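Side-chain contacts in type IV pilus assembly protein PilF (Thermus thermophilus HB8, PDB 5OIU), which is a hexameric AAA+ motor ATPase that binds ATP and magnesium and probably uses ATP hydrolysis to power type IV pilus assembly: residues 63-67 with 68-72; 83-87 with 88-92; 158-161 with 162-165; 191-194 with 195-198; 230-234 with 235-239. All blocks are in the same frame, centred on the assembly; numbering follows the deposited sequence.

Interaction 1. Residues 63-67 with 68-72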
loop_
_atom_site.group_PDB
_atom_site.type_symbol
_atom_site.label_atom_id
_atom_site.label_comp_id
_atom_site.label_asym_id
_atom_site.label_seq_id
_atom_site.Cartn_x
_atom_site.Cartn_y
_atom_site.Cartn_z
ATOM N N VAL C 63 -13.171 36.428 -20.910
ATOM C CA VAL C 63 -11.934 37.065 -21.361
ATOM C C VAL C 63 -10.837 36.866 -20.331
ATOM O O VAL C 63 -9.693 36.521 -20.655
ATOM C CB VAL C 63 -12.163 38.562 -21.632
ATOM C CG1 VAL C 63 -10.871 39.215 -22.027
ATOM C CG2 VAL C 63 -13.206 38.744 -22.711
ATOM N N VAL C 64 -11.184 37.074 -19.068
ATOM C CA VAL C 64 -10.220 36.968 -17.987
ATOM C C VAL C 64 -9.758 35.521 -17.813
ATOM O O VAL C 64 -8.573 35.254 -17.567
ATOM C CB VAL C 64 -10.863 37.554 -16.721
ATOM C CG1 VAL C 64 -10.086 37.199 -15.525
ATOM C CG2 VAL C 64 -10.961 39.049 -16.866
ATOM N N LYS C 65 -10.680 34.561 -17.973
ATOM C CA LYS C 65 -10.322 33.150 -17.847
ATOM C C LYS C 65 -9.394 32.722 -18.968
ATOM O O LYS C 65 -8.387 32.046 -18.723
ATOM C CB LYS C 65 -11.571 32.267 -17.836
ATOM C CG LYS C 65 -12.061 31.913 -16.461
ATOM C CD LYS C 65 -13.181 30.921 -16.535
ATOM C CE LYS C 65 -13.932 30.850 -15.229
ATOM N NZ LYS C 65 -14.786 29.634 -15.205
ATOM N N ILE C 66 -9.718 33.098 -20.212
ATOM C CA ILE C 66 -8.862 32.727 -21.333
ATOM C C ILE C 66 -7.482 33.346 -21.170
ATOM O O ILE C 66 -6.467 32.714 -21.479
ATOM C CB ILE C 66 -9.507 33.132 -22.670
ATOM C CG1 ILE C 66 -10.570 32.122 -23.063
ATOM C CG2 ILE C 66 -8.466 33.168 -23.773
ATOM C CD1 ILE C 66 -11.580 32.697 -23.995
ATOM N N MET C 67 -7.426 34.586 -20.671
ATOM C CA MET C 67 -6.139 35.235 -20.432
ATOM C C MET C 67 -5.286 34.449 -19.449
ATOM O O MET C 67 -4.054 34.434 -19.565
ATOM C CB MET C 67 -6.349 36.653 -19.905
ATOM C CG MET C 67 -6.516 37.716 -20.981
ATOM S SD MET C 67 -7.140 39.273 -20.315
ATOM C CE MET C 67 -5.664 39.892 -19.547
ATOM N N GLY C 68 -5.910 33.798 -18.473
ATOM C CA GLY C 68 -5.154 33.044 -17.504
ATOM C C GLY C 68 -5.076 31.568 -17.785
ATOM O O GLY C 68 -4.539 30.828 -16.951
ATOM N N GLY C 69 -5.599 31.115 -18.924
ATOM C CA GLY C 69 -5.651 29.689 -19.236
ATOM C C GLY C 69 -6.503 28.872 -18.288
ATOM O O GLY C 69 -6.106 27.772 -17.883
ATOM N N LEU C 70 -7.654 29.397 -17.897
ATOM C CA LEU C 70 -8.582 28.680 -17.041
ATOM C C LEU C 70 -9.684 28.060 -17.892
ATOM O O LEU C 70 -9.866 28.408 -19.061
ATOM C CB LEU C 70 -9.174 29.622 -15.995
ATOM C CG LEU C 70 -8.125 30.451 -15.257
ATOM C CD1 LEU C 70 -8.758 31.326 -14.199
ATOM C CD2 LEU C 70 -7.111 29.518 -14.637
ATOM N N ASN C 71 -10.419 27.127 -17.299
ATOM C CA ASN C 71 -11.491 26.462 -18.025
ATOM C C ASN C 71 -12.751 27.315 -17.938
ATOM O O ASN C 71 -13.254 27.583 -16.841
ATOM C CB ASN C 71 -11.723 25.053 -17.475
ATOM C CG ASN C 71 -12.967 24.390 -18.050
ATOM O OD1 ASN C 71 -13.493 24.798 -19.090
ATOM N ND2 ASN C 71 -13.446 23.360 -17.367
ATOM N N ILE C 72 -13.247 27.748 -19.100
ATOM C CA ILE C 72 -14.488 28.518 -19.168
ATOM C C ILE C 72 -15.677 27.692 -18.703
ATOM O O ILE C 72 -16.645 28.233 -18.155
ATOM C CB ILE C 72 -14.707 29.023 -20.609
ATOM C CG1 ILE C 72 -13.669 30.082 -20.978
ATOM C CG2 ILE C 72 -16.158 29.530 -20.816
ATOM C CD1 ILE C 72 -13.671 30.359 -22.429
#
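Val64 O receives Gly68 N at 3.2 Å, the last ordinary i to i+4 bond of helix 57-67. The Lys65 carbonyl is the hub of the helix end: Leu70 N reaches Lys65 O at 2.9 Å on an almost straight N-H (178°), standing above the carbonyl plane, while Gly68 N adds a weak second bond. The Lys65 side chain, extended beyond CG, crosses Leu70 at about a right angle, with its CG 3.7 Å from Leu70 CB. Its tip, NZ, then meets Asn71 O at 3.0 Å. Ile66 O takes Gly69 N at 3.1 Å from well above its plane, and with the Leu70 bond and the positive phi of Gly69 this makes a Schellman motif. Ile66 CD1 touches Ile72 CD1 at 3.5 Å, end against end. Met67 turns from the loop and packs on Val83 and Tyr85 of strand 79-87. Lys65 NZ also forms a salt bridge with Glu105, so the ammonium is shared between a loop carbonyl and a carboxylate; this probably keeps it charged, and it ties the loop following the helix to the neighbouring sheet.

Interaction 2. Residues 83-87 with 88-92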
loop_
_atom_site.group_PDB
_atom_site.type_symbol
_atom_site.label_atom_id
_atom_site.label_comp_id
_atom_site.label_asym_id
_atom_site.label_seq_id
_atom_site.Cartn_x
_atom_site.Cartn_y
_atom_site.Cartn_z
ATOM N N VAL C 83 -1.460 35.684 -15.543
ATOM C CA VAL C 83 -1.770 36.410 -16.766
ATOM C C VAL C 83 -0.568 37.282 -17.087
ATOM O O VAL C 83 -0.242 38.199 -16.324
ATOM C CB VAL C 83 -3.033 37.273 -16.612
ATOM C CG1 VAL C 83 -3.262 38.083 -17.861
ATOM C CG2 VAL C 83 -4.263 36.414 -16.285
ATOM N N ARG C 84 0.087 37.012 -18.208
ATOM C CA ARG C 84 1.222 37.837 -18.624
ATOM C C ARG C 84 0.715 38.852 -19.642
ATOM O O ARG C 84 0.694 38.605 -20.848
ATOM C CB ARG C 84 2.341 36.966 -19.154
ATOM C CG ARG C 84 2.510 35.761 -18.275
ATOM C CD ARG C 84 3.676 34.896 -18.663
ATOM N NE ARG C 84 4.237 34.218 -17.492
ATOM C CZ ARG C 84 3.682 33.157 -16.913
ATOM N NH1 ARG C 84 2.545 32.670 -17.395
ATOM N NH2 ARG C 84 4.261 32.588 -15.859
ATOM N N TYR C 85 0.302 40.011 -19.124
ATOM C CA TYR C 85 -0.328 41.074 -19.900
ATOM C C TYR C 85 0.725 41.945 -20.580
ATOM O O TYR C 85 1.537 42.600 -19.911
ATOM C CB TYR C 85 -1.204 41.913 -18.975
ATOM C CG TYR C 85 -2.133 42.866 -19.667
ATOM C CD1 TYR C 85 -3.354 42.436 -20.148
ATOM C CD2 TYR C 85 -1.795 44.200 -19.824
ATOM C CE1 TYR C 85 -4.209 43.303 -20.769
ATOM C CE2 TYR C 85 -2.640 45.069 -20.443
ATOM C CZ TYR C 85 -3.850 44.615 -20.918
ATOM O OH TYR C 85 -4.709 45.490 -21.540
ATOM N N ARG C 86 0.701 41.965 -21.907
ATOM C CA ARG C 86 1.645 42.740 -22.705
ATOM C C ARG C 86 0.842 43.474 -23.776
ATOM O O ARG C 86 0.420 42.861 -24.764
ATOM C CB ARG C 86 2.714 41.830 -23.307
ATOM C CG ARG C 86 3.858 41.472 -22.339
ATOM C CD ARG C 86 3.677 40.099 -21.719
ATOM N NE ARG C 86 4.529 39.855 -20.547
ATOM C CZ ARG C 86 4.184 40.130 -19.289
ATOM N NH1 ARG C 86 3.014 40.681 -19.021
ATOM N NH2 ARG C 86 5.009 39.862 -18.290
ATOM N N GLU C 87 0.592 44.772 -23.539
ATOM C CA GLU C 87 -0.036 45.673 -24.515
ATOM C C GLU C 87 0.769 46.969 -24.523
ATOM O O GLU C 87 0.644 47.779 -23.602
ATOM C CB GLU C 87 -1.501 45.956 -24.191
ATOM C CG GLU C 87 -2.403 44.733 -24.085
ATOM C CD GLU C 87 -2.694 44.077 -25.432
ATOM O OE1 GLU C 87 -3.434 44.667 -26.251
ATOM O OE2 GLU C 87 -2.188 42.957 -25.663
ATOM N N GLY C 88 1.588 47.157 -25.559
ATOM C CA GLY C 88 2.339 48.393 -25.725
ATOM C C GLY C 88 3.283 48.630 -24.559
ATOM O O GLY C 88 4.172 47.815 -24.273
ATOM N N ALA C 89 3.087 49.754 -23.867
ATOM C CA ALA C 89 3.863 50.115 -22.684
ATOM C C ALA C 89 3.325 49.502 -21.400
ATOM O O ALA C 89 3.993 49.592 -20.364
ATOM C CB ALA C 89 3.897 51.634 -22.513
ATOM N N ILE C 90 2.135 48.910 -21.441
ATOM C CA ILE C 90 1.512 48.305 -20.272
ATOM C C ILE C 90 2.026 46.866 -20.205
ATOM O O ILE C 90 1.592 45.992 -20.960
ATOM C CB ILE C 90 -0.016 48.374 -20.351
ATOM C CG1 ILE C 90 -0.476 49.773 -20.790
ATOM C CG2 ILE C 90 -0.644 48.028 -19.016
ATOM C CD1 ILE C 90 -0.617 50.771 -19.656
ATOM N N ASP C 91 2.965 46.625 -19.296
ATOM C CA ASP C 91 3.589 45.322 -19.122
ATOM C C ASP C 91 3.471 44.889 -17.668
ATOM O O ASP C 91 4.166 45.425 -16.798
ATOM C CB ASP C 91 5.050 45.377 -19.542
ATOM C CG ASP C 91 5.513 44.085 -20.151
ATOM O OD1 ASP C 91 5.250 43.883 -21.359
ATOM O OD2 ASP C 91 6.115 43.268 -19.413
ATOM N N VAL C 92 2.627 43.900 -17.394
ATOM C CA VAL C 92 2.427 43.496 -16.009
ATOM C C VAL C 92 1.973 42.047 -15.964
ATOM O O VAL C 92 1.202 41.597 -16.813
ATOM C CB VAL C 92 1.420 44.437 -15.307
ATOM C CG1 VAL C 92 0.178 44.642 -16.181
ATOM C CG2 VAL C 92 1.042 43.904 -13.941
#
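Arg86 and Asp91 face each other across a non-hydrogen-bonded pair of the antiparallel strands, and their side chains meet aslant, with the guanidinium and carboxylate planes 40° apart. Asp91 OD2 lies over one face of the guanidinium, 3.8 Å from Arg86 NH2. This is a long salt bridge of charges alone, since no N-H points at the oxygen. The opposite face rests on CB of Arg84. The arginine chain bends at its second torsion (chi2 100°), which folds the guanidinium back over the strands; there Arg86 NH1 makes a weak bond, 3.0 Å, to Val92 O near the guanidinium plane. NH2 also forms a salt bridge with Asp93, farther along strand 90-101 from the turn.

On the other face, which carries Tyr85, Ile90 and Val92, Tyr85 and Ile90 lie side by side and point the same way. Ile90 CG2 meets the ring at its edge, 3.8 Å from Tyr85 CE2, and Val92 CG1 lies 4.1 Å from Tyr85 CB. Helix 6-22 covers this face, with Ile16 on Tyr85 and Phe20 on Ile90.

Backbone bonds hold the register: Val92 N reaches Tyr85 O at 3.0 Å, and Glu87 N reaches Ile90 O at 3.0 Å with an N-H angle of 172°. Ile90 N closes the turn on Glu87 O at 2.9 Å. Gly88 and Ala89 are the corner residues of this type II' turn, and Gly88 takes the positive phi its first corner requires. The arrangement is a two-residue beta hairpin, joining strands 79-87 and 90-101 at the edge of the antiparallel sheet of the N-terminal part of the chain.

Interaction 3. Residues 158-161 with 162-165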
loop_
_atom_site.group_PDB
_atom_site.type_symbol
_atom_site.label_atom_id
_atom_site.label_comp_id
_atom_site.label_asym_id
_atom_site.label_seq_id
_atom_site.Cartn_x
_atom_site.Cartn_y
_atom_site.Cartn_z
ATOM N N THR C 158 14.486 31.394 -8.565
ATOM C CA THR C 158 15.627 30.640 -8.044
ATOM C C THR C 158 16.292 29.814 -9.143
ATOM O O THR C 158 17.524 29.804 -9.267
ATOM C CB THR C 158 15.165 29.738 -6.896
ATOM O OG1 THR C 158 14.915 30.549 -5.750
ATOM C CG2 THR C 158 16.212 28.665 -6.556
ATOM N N THR C 159 15.482 29.144 -9.964
ATOM C CA THR C 159 15.995 28.266 -11.012
ATOM C C THR C 159 16.924 29.009 -11.964
ATOM O O THR C 159 18.025 28.536 -12.274
ATOM C CB THR C 159 14.822 27.656 -11.774
ATOM O OG1 THR C 159 14.163 26.685 -10.931
ATOM C CG2 THR C 159 15.298 27.026 -13.058
ATOM N N PHE C 160 16.506 30.196 -12.418
ATOM C CA PHE C 160 17.293 30.916 -13.411
ATOM C C PHE C 160 18.547 31.523 -12.809
ATOM O O PHE C 160 19.579 31.606 -13.488
ATOM C CB PHE C 160 16.431 31.965 -14.079
ATOM C CG PHE C 160 15.628 31.405 -15.180
ATOM C CD1 PHE C 160 16.199 31.203 -16.429
ATOM C CD2 PHE C 160 14.327 30.993 -14.958
ATOM C CE1 PHE C 160 15.459 30.643 -17.461
ATOM C CE2 PHE C 160 13.579 30.435 -15.984
ATOM C CZ PHE C 160 14.143 30.262 -17.239
ATOM N N SER C 161 18.482 31.922 -11.538
ATOM C CA SER C 161 19.694 32.269 -10.810
ATOM C C SER C 161 20.708 31.129 -10.844
ATOM O O SER C 161 21.900 31.356 -11.077
ATOM C CB SER C 161 19.335 32.618 -9.375
ATOM O OG SER C 161 20.452 33.154 -8.713
ATOM N N ILE C 162 20.249 29.893 -10.609
ATOM C CA ILE C 162 21.127 28.728 -10.705
ATOM C C ILE C 162 21.794 28.681 -12.077
ATOM O O ILE C 162 23.028 28.693 -12.197
ATOM C CB ILE C 162 20.334 27.437 -10.433
ATOM C CG1 ILE C 162 19.820 27.402 -8.994
ATOM C CG2 ILE C 162 21.177 26.205 -10.793
ATOM C CD1 ILE C 162 19.174 26.088 -8.626
ATOM N N LEU C 163 20.968 28.631 -13.133
ATOM C CA LEU C 163 21.460 28.587 -14.506
ATOM C C LEU C 163 22.415 29.744 -14.809
ATOM O O LEU C 163 23.380 29.575 -15.561
ATOM C CB LEU C 163 20.275 28.596 -15.477
ATOM C CG LEU C 163 19.310 27.394 -15.454
ATOM C CD1 LEU C 163 18.376 27.435 -16.649
ATOM C CD2 LEU C 163 20.036 26.037 -15.389
ATOM N N LYS C 164 22.174 30.920 -14.218
ATOM C CA LYS C 164 23.114 32.028 -14.371
ATOM C C LYS C 164 24.515 31.628 -13.926
ATOM O O LYS C 164 25.506 31.987 -14.570
ATOM C CB LYS C 164 22.633 33.243 -13.585
ATOM C CG LYS C 164 22.981 34.566 -14.228
ATOM C CD LYS C 164 22.286 35.718 -13.499
ATOM C CE LYS C 164 22.700 37.083 -14.049
ATOM N NZ LYS C 164 21.496 37.928 -14.333
ATOM N N ARG C 165 24.622 30.858 -12.844
ATOM C CA ARG C 165 25.940 30.437 -12.391
ATOM C C ARG C 165 26.505 29.308 -13.251
ATOM O O ARG C 165 27.652 29.382 -13.687
ATOM C CB ARG C 165 25.891 30.006 -10.928
ATOM C CG ARG C 165 27.249 29.574 -10.374
ATOM C CD ARG C 165 28.328 30.670 -10.490
ATOM N NE ARG C 165 27.847 31.989 -10.079
ATOM C CZ ARG C 165 27.832 32.440 -8.828
ATOM N NH1 ARG C 165 28.287 31.684 -7.845
ATOM N NH2 ARG C 165 27.354 33.650 -8.558
#
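Phe160 O receives Lys164 N at 2.8 Å, the shortest of four successive i to i+4 bonds across this part of helix 155-166. Leu163 N approaches Thr159 O at 3.1 Å with the straightest N-H of the four, 169°, and Ile162 N approaches Thr158 O at 3.0 Å. Arg165 N, at 3.3 Å from Ser161 O, makes the longest.

The helix is the one that follows the P-loop (Walker A) of this ATPase, and it packs against the central sheet. Ile162 and Leu163 both rest on Ile240 of strand 238-243; Ile162 also meets Phe145, and Leu163 meets Met216. Between the side chains themselves contact is light. Phe160 CD1 and Leu163 CD1 are 4.4 Å apart, one turn along the helix. Ile162 CG1, anti to the carbonyl carbon (chi1 -65°), swings back along the helix to 3.3 Å from Thr158 O.

The hydroxyls and charges are satisfied outside the segments. Ser161 OG, set anti to its own nitrogen, bonds to Pro119 O, and Thr158 OG1 to Gln275. Thr159 OG1 turns back within the helix to Lys155 O. Lys164 NZ bonds to Ile118 O, while Arg165 NH2 forms salt bridges with Glu120 and Glu122, fastening this side of the helix to the segment that precedes helix 128-138.

Interaction 4. Residues 191-194 with 195-198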
loop_
_atom_site.group_PDB
_atom_site.type_symbol
_atom_site.label_atom_id
_atom_site.label_comp_id
_atom_site.label_asym_id
_atom_site.label_seq_id
_atom_site.Cartn_x
_atom_site.Cartn_y
_atom_site.Cartn_z
ATOM N N GLN C 191 9.698 26.559 -25.811
ATOM C CA GLN C 191 8.412 26.759 -25.155
ATOM C C GLN C 191 7.427 25.685 -25.585
ATOM O O GLN C 191 7.373 25.325 -26.769
ATOM C CB GLN C 191 7.827 28.118 -25.499
ATOM C CG GLN C 191 6.628 28.442 -24.695
ATOM C CD GLN C 191 6.252 29.898 -24.820
ATOM O OE1 GLN C 191 6.802 30.769 -24.124
ATOM N NE2 GLN C 191 5.320 30.179 -25.727
ATOM N N VAL C 192 6.641 25.173 -24.628
ATOM C CA VAL C 192 5.666 24.153 -24.994
ATOM C C VAL C 192 4.604 24.788 -25.877
ATOM O O VAL C 192 4.260 25.966 -25.720
ATOM C CB VAL C 192 5.060 23.467 -23.755
ATOM C CG1 VAL C 192 6.169 22.946 -22.830
ATOM C CG2 VAL C 192 4.150 24.397 -23.029
ATOM N N ASN C 193 4.117 24.020 -26.846
ATOM C CA ASN C 193 3.213 24.520 -27.879
ATOM C C ASN C 193 2.132 23.469 -28.094
ATOM O O ASN C 193 2.266 22.587 -28.950
ATOM C CB ASN C 193 3.974 24.813 -29.172
ATOM C CG ASN C 193 3.115 25.455 -30.226
ATOM O OD1 ASN C 193 1.931 25.690 -30.016
ATOM N ND2 ASN C 193 3.715 25.754 -31.378
ATOM N N PRO C 194 1.037 23.532 -27.327
ATOM C CA PRO C 194 0.070 22.421 -27.347
ATOM C C PRO C 194 -0.614 22.223 -28.693
ATOM O O PRO C 194 -0.942 21.080 -29.042
ATOM C CB PRO C 194 -0.928 22.813 -26.247
ATOM C CG PRO C 194 -0.162 23.763 -25.359
ATOM C CD PRO C 194 0.687 24.544 -26.316
ATOM N N GLN C 195 -0.817 23.288 -29.473
ATOM C CA GLN C 195 -1.489 23.138 -30.759
ATOM C C GLN C 195 -0.589 22.506 -31.815
ATOM O O GLN C 195 -1.100 21.979 -32.809
ATOM C CB GLN C 195 -2.017 24.492 -31.263
ATOM C CG GLN C 195 -1.031 25.659 -31.169
ATOM C CD GLN C 195 -1.028 26.326 -29.797
ATOM O OE1 GLN C 195 -1.328 25.691 -28.781
ATOM N NE2 GLN C 195 -0.665 27.603 -29.761
ATOM N N ALA C 196 0.731 22.548 -31.634
ATOM C CA ALA C 196 1.618 21.811 -32.522
ATOM C C ALA C 196 1.823 20.379 -32.068
ATOM O O ALA C 196 2.173 19.526 -32.890
ATOM C CB ALA C 196 2.977 22.510 -32.632
ATOM N N GLY C 197 1.582 20.092 -30.796
ATOM C CA GLY C 197 1.915 18.809 -30.218
ATOM C C GLY C 197 3.209 18.782 -29.435
ATOM O O GLY C 197 3.644 17.695 -29.033
ATOM N N LEU C 198 3.829 19.949 -29.204
ATOM C CA LEU C 198 5.097 20.085 -28.481
ATOM C C LEU C 198 4.827 20.106 -26.978
ATOM O O LEU C 198 4.861 21.143 -26.311
ATOM C CB LEU C 198 5.846 21.338 -28.929
ATOM C CG LEU C 198 7.316 21.370 -28.493
ATOM C CD1 LEU C 198 7.997 20.048 -28.814
ATOM C CD2 LEU C 198 8.068 22.525 -29.116
#
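Asn193 O is crowded by three successive amides on the far side of a tight turn. Leu198 N is the soundest of them, at 3.1 Å and above the carbonyl plane; Ala196 N and Gly197 N add weak bonds. In return Asn193 N reaches Leu198 O at 3.0 Å, so the two residues form a single antiparallel bridge. Gly197 N also bonds weakly to Pro194 O.

Because Gly197 and Leu198 both face Asn193, this is a G1 beta bulge closing the loop between strand 188-191 and helix 200-206. Gly197 sits in it at a positive phi (99°) where a CB would collide with the carbonyl oxygen of Ala196.

The side chains of Asn193 and Gln195 cross at about a right angle, their amide planes 88° apart. Asn193 OD1 comes to 3.0 Å from Gln195 CD, a contact without a hydrogen bond between the two groups. Gln195 gets there by placing CG between its backbone N and carbonyl carbon (chi1 46°) and bending again at chi2; its OE1 then lies 3.4 Å from Pro194 CD, alongside the ring. Asn193 ND2 is 3.6 Å from Ala196 CB, and the CB atoms of Asn193 and Leu198 are 4.0 Å apart. Arg76 of a neighbouring subunit packs on Asn193, Gln195, Ala196 and Leu198, while Leu198 also touches Ala203 of helix 200-206.

Interaction 5. Residues 230-234 with 235-239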
loop_
_atom_site.group_PDB
_atom_site.type_symbol
_atom_site.label_atom_id
_atom_site.label_comp_id
_atom_site.label_asym_id
_atom_site.label_seq_id
_atom_site.Cartn_x
_atom_site.Cartn_y
_atom_site.Cartn_z
ATOM N N THR C 230 14.022 11.872 -15.007
ATOM C CA THR C 230 14.858 11.025 -14.157
ATOM C C THR C 230 15.854 10.230 -14.992
ATOM O O THR C 230 17.016 10.077 -14.604
ATOM C CB THR C 230 13.999 10.073 -13.319
ATOM O OG1 THR C 230 13.002 10.810 -12.617
ATOM C CG2 THR C 230 14.853 9.335 -12.302
ATOM N N GLU C 231 15.411 9.723 -16.142
ATOM C CA GLU C 231 16.292 8.954 -17.016
ATOM C C GLU C 231 17.461 9.806 -17.496
ATOM O O GLU C 231 18.612 9.350 -17.494
ATOM C CB GLU C 231 15.485 8.404 -18.201
ATOM C CG GLU C 231 16.287 7.945 -19.425
ATOM C CD GLU C 231 15.387 7.509 -20.594
ATOM O OE1 GLU C 231 14.144 7.578 -20.450
ATOM O OE2 GLU C 231 15.925 7.092 -21.654
ATOM N N ALA C 232 17.191 11.059 -17.882
ATOM C CA ALA C 232 18.270 11.919 -18.359
ATOM C C ALA C 232 19.253 12.252 -17.242
ATOM O O ALA C 232 20.451 12.389 -17.499
ATOM C CB ALA C 232 17.702 13.195 -18.976
ATOM N N ALA C 233 18.787 12.368 -15.999
ATOM C CA ALA C 233 19.741 12.475 -14.904
ATOM C C ALA C 233 20.561 11.194 -14.752
ATOM O O ALA C 233 21.764 11.253 -14.476
ATOM C CB ALA C 233 19.025 12.811 -13.607
ATOM N N LEU C 234 19.930 10.028 -14.947
ATOM C CA LEU C 234 20.623 8.753 -14.765
ATOM C C LEU C 234 21.752 8.571 -15.774
ATOM O O LEU C 234 22.866 8.177 -15.412
ATOM C CB LEU C 234 19.635 7.599 -14.880
ATOM C CG LEU C 234 18.804 7.418 -13.618
ATOM C CD1 LEU C 234 17.763 6.337 -13.815
ATOM C CD2 LEU C 234 19.725 7.107 -12.456
ATOM N N THR C 235 21.478 8.833 -17.048
ATOM C CA THR C 235 22.481 8.618 -18.082
ATOM C C THR C 235 23.643 9.605 -18.002
ATOM O O THR C 235 24.660 9.384 -18.672
ATOM C CB THR C 235 21.831 8.675 -19.463
ATOM O OG1 THR C 235 21.347 9.997 -19.706
ATOM C CG2 THR C 235 20.659 7.726 -19.519
ATOM N N GLY C 236 23.530 10.678 -17.216
ATOM C CA GLY C 236 24.694 11.505 -16.974
ATOM C C GLY C 236 24.544 12.982 -17.273
ATOM O O GLY C 236 25.545 13.685 -17.397
ATOM N N HIS C 237 23.317 13.472 -17.376
ATOM C CA HIS C 237 23.049 14.886 -17.554
ATOM C C HIS C 237 22.681 15.533 -16.221
ATOM O O HIS C 237 22.237 14.866 -15.282
ATOM C CB HIS C 237 21.918 15.077 -18.560
ATOM C CG HIS C 237 22.231 14.550 -19.921
ATOM N ND1 HIS C 237 21.414 13.658 -20.580
ATOM C CD2 HIS C 237 23.268 14.798 -20.756
ATOM C CE1 HIS C 237 21.935 13.370 -21.761
ATOM N NE2 HIS C 237 23.058 14.054 -21.894
ATOM N N LEU C 238 22.872 16.845 -16.139
ATOM C CA LEU C 238 22.400 17.609 -14.992
ATOM C C LEU C 238 21.018 18.190 -15.312
ATOM O O LEU C 238 20.864 18.966 -16.264
ATOM C CB LEU C 238 23.385 18.712 -14.607
ATOM C CG LEU C 238 22.864 19.534 -13.414
ATOM C CD1 LEU C 238 22.708 18.638 -12.205
ATOM C CD2 LEU C 238 23.759 20.712 -13.086
ATOM N N VAL C 239 20.015 17.797 -14.525
ATOM C CA VAL C 239 18.623 18.191 -14.726
ATOM C C VAL C 239 18.179 19.051 -13.557
ATOM O O VAL C 239 18.310 18.648 -12.397
ATOM C CB VAL C 239 17.707 16.966 -14.853
ATOM C CG1 VAL C 239 16.254 17.409 -15.042
ATOM C CG2 VAL C 239 18.180 16.074 -15.988
#
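Thr235 N meets Glu231 O at 2.9 Å, nearly along the C=O axis, as the last ordinary i to i+4 bond of helix 223-235. His237 N then reaches back five residues to Ala232 O at 3.1 Å, in the carbonyl plane. Gly236 N adds a weak bond to Ala233 O. With the positive phi of Gly236 (126°), the last two bonds make a Schellman motif.

Thr235 keeps its hydroxyl over the helix end: OG1 sits between the backbone N and the carbonyl carbon (chi1 66°), and from there makes a weak bond of 3.4 Å to Ala232 O. That oxygen thus has a main-chain donor and a weak hydroxyl one. The methyl, CG2, lies against the neighbouring carbonyl, 3.3 Å from Glu231 O.

Farther out, Ala233 CA makes a CA-H...O contact with His237 O. Ala232 O lies oblique to the His237 ring, and His237 CB is 3.2 Å from Ala232 O. Val239 CG2 packs on both alanines, 4.1 Å from Ala233 CB and 4.2 Å from Ala232 CB. Beyond the two segments Ile144 covers both Ala233 and Val239. His244 of a neighbouring subunit packs on Thr235, whose backbone also hydrogen-bonds to that subunit, and its Thr151 packs on His237, so the turn lies at the subunit interface. The arrangement is the helix-to-strand turn of a beta-alpha-beta unit, leading from helix 223-235 into strand 238-243 of the central sheet.

From the N terminus the five contacts follow in series; none nests in or crosses another. Interaction 1 ends helix 57-67, and interaction 2 closes the hairpin of strands 79-87 and 90-101; they touch, Met67 CE lying 3.4 Å from Val83 CG1, so the helix end packs on the hairpin. Interaction 3 lies within helix 155-166, beside the ATP. Interaction 4 closes the loop after strand 188-191, and interaction 5 turns helix 223-235 into strand 238-243. Interactions 3 and 5, nearest atoms about 6 Å apart, meet the same central sheet through strand 238-243. Interactions 4 and 5 both touch a neighbouring subunit.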